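Local structure of capsular polysaccharide export system protein KpsC (Thermosulfurimonas dismutans, 6MGD) at residues Y5-S10 against I44-W49. The protein probably transfers Kdo from a CMP-activated donor in beta(2,7) linkage, helping to build the conserved glycolipid on which Gram-negative capsules are mounted. Sequence-based numbering, arbitrary orientation.
Sequences YTYKFS and IRLLVW
Y5 and T6 pair with L46 and L47 where strands 4-7 and 44-49 lie parallel in the mixed sheet of what is probably one Rossmann-like half of a GT-B fold; helix 11-20, strand 24-28 and helix 31-41 lie between the two strands in sequence. Backbone bonds alternate across them: Y5 N to R45 O (2.7 Å), L47 N to Y5 O, and Y7 N to L47 O (2.7 Å). A chi1 of -173° sets Y7 CG anti to the backbone N, and the side chain lies beside that of V48, CD1 3.7 Å from V48 CG2. The L46 side chain crosses that of Y7 at a slant, its CD1 3.7 Å from Y7 CB. The phenol OH takes a bond from K8 NZ (3.1 Å) and also hydrogen-bonds E56 OE2, while K8 NZ makes a salt bridge to E56 OE1. An alanine in place of Y7 would probably open a gap beside V48 CG2 and L46 CD2 and leave K8 and E56 without their shared hydroxyl. On the face with T6 and L47, T6 CG2 meets L47 CD1 while OG1 bonds to N27. After Y7 the first strand ends, and a water bridges Y7 O to W49 N. Here F9 crosses W49 at about a right angle, bringing its ring atom CE1 to 3.6 Å from W49 CB.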
loop_
_atom_site.group_PDB
_atom_site.type_symbol
_atom_site.label_atom_id
_atom_site.label_comp_id
_atom_site.label_asym_id
_atom_site.label_seq_id
_atom_site.Cartn_x
_atom_site.Cartn_y
_atom_site.Cartn_z
ATOM N N TYR A 5 -8.533 12.266 -18.556
ATOM C CA TYR A 5 -8.199 13.592 -18.065
ATOM C C TYR A 5 -7.645 13.473 -16.653
ATOM O O TYR A 5 -8.021 12.573 -15.898
ATOM C CB TYR A 5 -9.421 14.523 -18.070
ATOM C CG TYR A 5 -9.936 14.830 -19.454
ATOM C CD1 TYR A 5 -9.449 15.915 -20.168
ATOM C CD2 TYR A 5 -10.904 14.032 -20.049
ATOM C CE1 TYR A 5 -9.913 16.202 -21.436
ATOM C CE2 TYR A 5 -11.375 14.309 -21.318
ATOM C CZ TYR A 5 -10.875 15.396 -22.007
ATOM O OH TYR A 5 -11.337 15.680 -23.272
ATOM N N THR A 6 -6.743 14.386 -16.308
ATOM C CA THR A 6 -6.139 14.418 -14.984
ATOM C C THR A 6 -6.737 15.549 -14.156
ATOM O O THR A 6 -7.167 16.577 -14.687
ATOM C CB THR A 6 -4.619 14.587 -15.072
ATOM O OG1 THR A 6 -4.308 15.772 -15.813
ATOM C CG2 THR A 6 -3.989 13.380 -15.757
ATOM N N TYR A 7 -6.756 15.350 -12.840
ATOM C CA TYR A 7 -7.343 16.303 -11.903
ATOM C C TYR A 7 -6.247 16.833 -10.989
ATOM O O TYR A 7 -5.786 16.123 -10.088
ATOM C CB TYR A 7 -8.468 15.652 -11.098
ATOM C CG TYR A 7 -9.234 16.613 -10.217
ATOM C CD1 TYR A 7 -9.019 16.653 -8.846
ATOM C CD2 TYR A 7 -10.176 17.478 -10.759
ATOM C CE1 TYR A 7 -9.717 17.525 -8.041
ATOM C CE2 TYR A 7 -10.881 18.358 -9.963
ATOM C CZ TYR A 7 -10.650 18.377 -8.603
ATOM O OH TYR A 7 -11.350 19.251 -7.801
ATOM N N LYS A 8 -5.832 18.078 -11.228
ATOM C CA LYS A 8 -4.901 18.793 -10.355
ATOM C C LYS A 8 -3.583 18.037 -10.201
ATOM O O LYS A 8 -3.073 17.847 -9.095
ATOM C CB LYS A 8 -5.537 19.074 -8.991
ATOM C CG LYS A 8 -6.757 19.978 -9.053
ATOM C CD LYS A 8 -7.397 20.144 -7.685
ATOM C CE LYS A 8 -8.609 21.064 -7.749
ATOM N NZ LYS A 8 -9.336 21.105 -6.451
ATOM N N PHE A 9 -3.031 17.601 -11.328
ATOM C CA PHE A 9 -1.723 16.966 -11.368
ATOM C C PHE A 9 -0.650 17.998 -11.688
ATOM O O PHE A 9 -0.878 18.947 -12.443
ATOM C CB PHE A 9 -1.673 15.850 -12.416
ATOM C CG PHE A 9 -2.296 14.555 -11.970
ATOM C CD1 PHE A 9 -3.108 14.502 -10.848
ATOM C CD2 PHE A 9 -2.054 13.384 -12.675
ATOM C CE1 PHE A 9 -3.675 13.307 -10.443
ATOM C CE2 PHE A 9 -2.616 12.189 -12.274
ATOM C CZ PHE A 9 -3.428 12.149 -11.156
ATOM N N SER A 10 0.530 17.802 -11.108
ATOM C CA SER A 10 1.676 18.601 -11.506
ATOM C C SER A 10 2.179 18.147 -12.875
ATOM O O SER A 10 1.944 17.015 -13.309
ATOM C CB SER A 10 2.796 18.501 -10.469
ATOM O OG SER A 10 3.276 17.174 -10.354
ATOM N N ILE A 44 -16.788 11.622 -19.084
ATOM C CA ILE A 44 -15.345 11.816 -19.075
ATOM C C ILE A 44 -14.706 10.801 -18.136
ATOM O O ILE A 44 -15.340 10.279 -17.215
ATOM C CB ILE A 44 -14.941 13.247 -18.653
ATOM C CG1 ILE A 44 -15.301 13.494 -17.187
ATOM C CG2 ILE A 44 -15.597 14.288 -19.553
ATOM C CD1 ILE A 44 -14.767 14.797 -16.645
ATOM N N ARG A 45 -13.429 10.528 -18.384
ATOM C CA ARG A 45 -12.601 9.704 -17.510
ATOM C C ARG A 45 -11.623 10.627 -16.796
ATOM O O ARG A 45 -10.740 11.215 -17.431
ATOM C CB ARG A 45 -11.860 8.627 -18.300
ATOM C CG ARG A 45 -12.742 7.531 -18.867
ATOM C CD ARG A 45 -11.925 6.592 -19.740
ATOM N NE ARG A 45 -12.568 5.293 -19.917
ATOM C CZ ARG A 45 -13.344 4.973 -20.947
ATOM N NH1 ARG A 45 -13.882 3.763 -21.019
ATOM N NH2 ARG A 45 -13.583 5.861 -21.905
ATOM N N LEU A 46 -11.780 10.756 -15.483
ATOM C CA LEU A 46 -10.948 11.643 -14.681
ATOM C C LEU A 46 -9.910 10.829 -13.917
ATOM O O LEU A 46 -10.245 9.818 -13.291
ATOM C CB LEU A 46 -11.802 12.457 -13.709
ATOM C CG LEU A 46 -11.082 13.581 -12.962
ATOM C CD1 LEU A 46 -10.579 14.631 -13.944
ATOM C CD2 LEU A 46 -11.994 14.207 -11.916
ATOM N N LEU A 47 -8.657 11.271 -13.975
ATOM C CA LEU A 47 -7.576 10.680 -13.196
ATOM C C LEU A 47 -7.328 11.552 -11.973
ATOM O O LEU A 47 -6.935 12.717 -12.102
ATOM C CB LEU A 47 -6.304 10.544 -14.034
ATOM C CG LEU A 47 -6.385 9.568 -15.209
ATOM C CD1 LEU A 47 -5.084 9.542 -16.000
ATOM C CD2 LEU A 47 -6.741 8.176 -14.712
ATOM N N VAL A 48 -7.572 10.996 -10.792
ATOM C CA VAL A 48 -7.359 11.702 -9.536
ATOM C C VAL A 48 -6.332 10.926 -8.725
ATOM O O VAL A 48 -6.167 9.712 -8.891
ATOM C CB VAL A 48 -8.676 11.891 -8.746
ATOM C CG1 VAL A 48 -9.044 10.627 -7.986
ATOM C CG2 VAL A 48 -8.576 13.079 -7.804
ATOM N N TRP A 49 -5.626 11.638 -7.851
ATOM C CA TRP A 49 -4.540 11.058 -7.074
ATOM C C TRP A 49 -4.999 10.805 -5.644
ATOM O O TRP A 49 -5.348 11.749 -4.925
ATOM C CB TRP A 49 -3.312 11.966 -7.078
ATOM C CG TRP A 49 -2.157 11.351 -6.360
ATOM C CD1 TRP A 49 -1.798 11.553 -5.061
ATOM C CD2 TRP A 49 -1.220 10.409 -6.894
ATOM N NE1 TRP A 49 -0.687 10.805 -4.755
ATOM C CE2 TRP A 49 -0.312 10.093 -5.864
ATOM C CE3 TRP A 49 -1.055 9.809 -8.147
ATOM C CZ2 TRP A 49 0.744 9.203 -6.047
ATOM C CZ3 TRP A 49 -0.007 8.925 -8.324
ATOM C CH2 TRP A 49 0.878 8.631 -7.280
HETATM O O HOH W 1 -5.631 14.207 -8.068
#